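PfEMP1 variant 1 of strain MC (Plasmodium falciparum, PDB 5LGD) probably binds receptors on the surface of host cells, the piece here being a helical part of one of its DBL (Duffy-binding-like) domains. Local coordinates at residues B[86-92]-B[142-146]. Sequence-based numbering, arbitrary orientation. Where two conformers were deposited one is given.
Sequences LQTLLMK and DTTID
T144 and L90 make the polar link of this contact. T144 OG1 donates to the backbone carbonyl L90 O at 2.7 Å. The hydroxyl comes from above the carbonyl plane, 48° out of it, and the C=O...donor angle is 126°. A chi1 of -73° sets T144 OG1 anti to its own carbonyl carbon, and this turns it to L90 O. A water donates to the same hydroxyl and accepts from K92 N at 3.0 Å, so it bridges T144 to the first turn of helix 92-103. T144 OG1 thus meets both sides of the short join, L90 O directly and K92 N through water.

Apolar contacts lie beside this bond. L90 CD1 lies against T143, 3.5 Å from T143 OG1 and 3.8 Å from T143 CB. The same methyl touches I145 CG1 at 4.0 Å. T143 CG2 also meets L86 CD1, at 4.1 Å, one helical turn before L90.

T143 is the N-cap of helix 144-162. It forms a capping box with D146. T143 N and T143 OG1 both donate to D146 OD2, at 3.0 Å and 2.9 Å, from opposite faces of the carboxylate plane. T143 OG1 also accepts a weak bond from I145 N. W63 NE1 is a further donor to D146 OD2, and K67 forms a salt bridge with D146 OD1. Such partners would favour a charged carboxylate.

The contact joins two helices of this all-helical DBL-domain piece, the start of helix 144-162 and the end of helix 82-90. W63 of helix 45-70 packs on both L90 and I145. Helix 7-29 meets L86 through F11 and I145 through W14 and M18, while L95 of helix 92-103 touches L90 and T144.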
loop_
_atom_site.group_PDB
_atom_site.type_symbol
_atom_site.label_atom_id
_atom_site.label_comp_id
_atom_site.label_asym_id
_atom_site.label_seq_id
_atom_site.Cartn_x
_atom_site.Cartn_y
_atom_site.Cartn_z
ATOM N N LEU B 86 -17.828 12.083 11.657
ATOM C CA LEU B 86 -18.879 13.061 11.373
ATOM C C LEU B 86 -18.401 14.500 11.635
ATOM O O LEU B 86 -18.666 15.396 10.835
ATOM C CB LEU B 86 -20.072 12.775 12.318
ATOM C CG LEU B 86 -21.451 12.453 11.711
ATOM C CD1 LEU B 86 -22.522 12.688 12.711
ATOM C CD2 LEU B 86 -21.757 13.297 10.474
ATOM N N GLN B 87 -17.747 14.709 12.791
ATOM C CA GLN B 87 -17.232 15.989 13.216
ATOM C C GLN B 87 -16.191 16.516 12.258
ATOM O O GLN B 87 -16.301 17.668 11.877
ATOM C CB GLN B 87 -16.697 15.916 14.638
ATOM C CG GLN B 87 -16.298 17.249 15.233
ATOM C CD GLN B 87 -16.366 17.160 16.724
ATOM O OE1 GLN B 87 -17.222 17.779 17.355
ATOM N NE2 GLN B 87 -15.524 16.320 17.308
ATOM N N THR B 88 -15.223 15.677 11.825
ATOM C CA THR B 88 -14.193 16.065 10.846
ATOM C C THR B 88 -14.873 16.524 9.548
ATOM O O THR B 88 -14.550 17.573 9.009
ATOM C CB THR B 88 -13.243 14.863 10.579
ATOM O OG1 THR B 88 -12.628 14.477 11.799
ATOM C CG2 THR B 88 -12.152 15.166 9.528
ATOM N N LEU B 89 -15.826 15.727 9.067
ATOM C CA LEU B 89 -16.555 15.931 7.811
ATOM C C LEU B 89 -17.333 17.257 7.732
ATOM O O LEU B 89 -17.463 17.872 6.655
ATOM C CB LEU B 89 -17.493 14.726 7.698
ATOM C CG LEU B 89 -17.970 14.229 6.342
ATOM C CD1 LEU B 89 -16.802 13.999 5.307
ATOM C CD2 LEU B 89 -18.794 12.954 6.555
ATOM N N LEU B 90 -17.816 17.709 8.888
ATOM C CA LEU B 90 -18.664 18.892 8.993
ATOM C C LEU B 90 -17.973 20.119 9.548
ATOM O O LEU B 90 -18.617 21.155 9.634
ATOM C CB LEU B 90 -19.939 18.545 9.785
ATOM C CG LEU B 90 -20.812 17.494 9.105
ATOM C CD1 LEU B 90 -21.900 16.991 10.019
ATOM C CD2 LEU B 90 -21.406 18.027 7.790
ATOM N N MET B 91 -16.658 20.048 9.852
ATOM C CA MET B 91 -15.878 21.219 10.257
ATOM C C MET B 91 -16.063 22.254 9.141
ATOM O O MET B 91 -16.165 21.870 7.970
ATOM C CB MET B 91 -14.382 20.869 10.416
ATOM C CG MET B 91 -14.059 20.068 11.679
ATOM S SD MET B 91 -14.675 20.850 13.200
ATOM C CE MET B 91 -13.491 22.264 13.378
ATOM N N LYS B 92 -16.251 23.532 9.515
ATOM C CA LYS B 92 -16.546 24.626 8.582
ATOM C C LYS B 92 -15.765 24.599 7.237
ATOM O O LYS B 92 -16.412 24.602 6.192
ATOM C CB LYS B 92 -16.387 25.997 9.272
ATOM C CG LYS B 92 -16.759 27.186 8.374
ATOM C CD LYS B 92 -16.537 28.536 9.066
ATOM C CE LYS B 92 -15.089 28.961 9.204
ATOM N NZ LYS B 92 -14.469 29.282 7.887
ATOM N N ASP B 142 -23.212 17.725 18.819
ATOM C CA ASP B 142 -21.759 17.664 18.650
ATOM C C ASP B 142 -21.216 18.313 17.355
ATOM O O ASP B 142 -20.149 18.927 17.404
ATOM C CB ASP B 142 -21.252 16.207 18.787
ATOM C CG ASP B 142 -21.630 15.243 17.668
ATOM O OD1 ASP B 142 -22.838 14.960 17.506
ATOM O OD2 ASP B 142 -20.713 14.724 16.998
ATOM N N THR B 143 -21.890 18.163 16.193
ATOM C CA THR B 143 -21.321 18.758 14.953
ATOM C C THR B 143 -21.758 20.196 14.652
ATOM O O THR B 143 -22.577 20.771 15.380
ATOM C CB THR B 143 -21.558 17.891 13.694
ATOM O OG1 THR B 143 -22.861 18.146 13.154
ATOM C CG2 THR B 143 -21.320 16.400 13.925
ATOM N N THR B 144 -21.200 20.757 13.551
ATOM C CA THR B 144 -21.483 22.085 12.970
ATOM C C THR B 144 -22.994 22.259 12.739
ATOM O O THR B 144 -23.553 23.294 13.117
ATOM C CB THR B 144 -20.692 22.226 11.656
ATOM O OG1 THR B 144 -19.304 22.409 11.957
ATOM C CG2 THR B 144 -21.186 23.373 10.761
ATOM N N ILE B 145 -23.635 21.233 12.115
ATOM C CA ILE B 145 -25.073 21.187 11.837
ATOM C C ILE B 145 -25.830 21.310 13.143
ATOM O O ILE B 145 -26.737 22.133 13.238
ATOM C CB ILE B 145 -25.472 19.937 10.994
ATOM C CG1 ILE B 145 -24.696 19.873 9.639
ATOM C CG2 ILE B 145 -26.982 19.804 10.790
ATOM C CD1 ILE B 145 -24.866 21.114 8.622
ATOM N N ASP B 146 -25.421 20.538 14.165
ATOM C CA ASP B 146 -26.002 20.558 15.504
ATOM C C ASP B 146 -25.842 21.962 16.161
ATOM O O ASP B 146 -26.823 22.517 16.661
ATOM C CB ASP B 146 -25.355 19.467 16.351
ATOM C CG ASP B 146 -25.593 18.064 15.815
ATOM O OD1 ASP B 146 -26.725 17.551 15.974
ATOM O OD2 ASP B 146 -24.619 17.440 15.335
HETATM O O HOH W 1 -16.799 24.494 12.317
#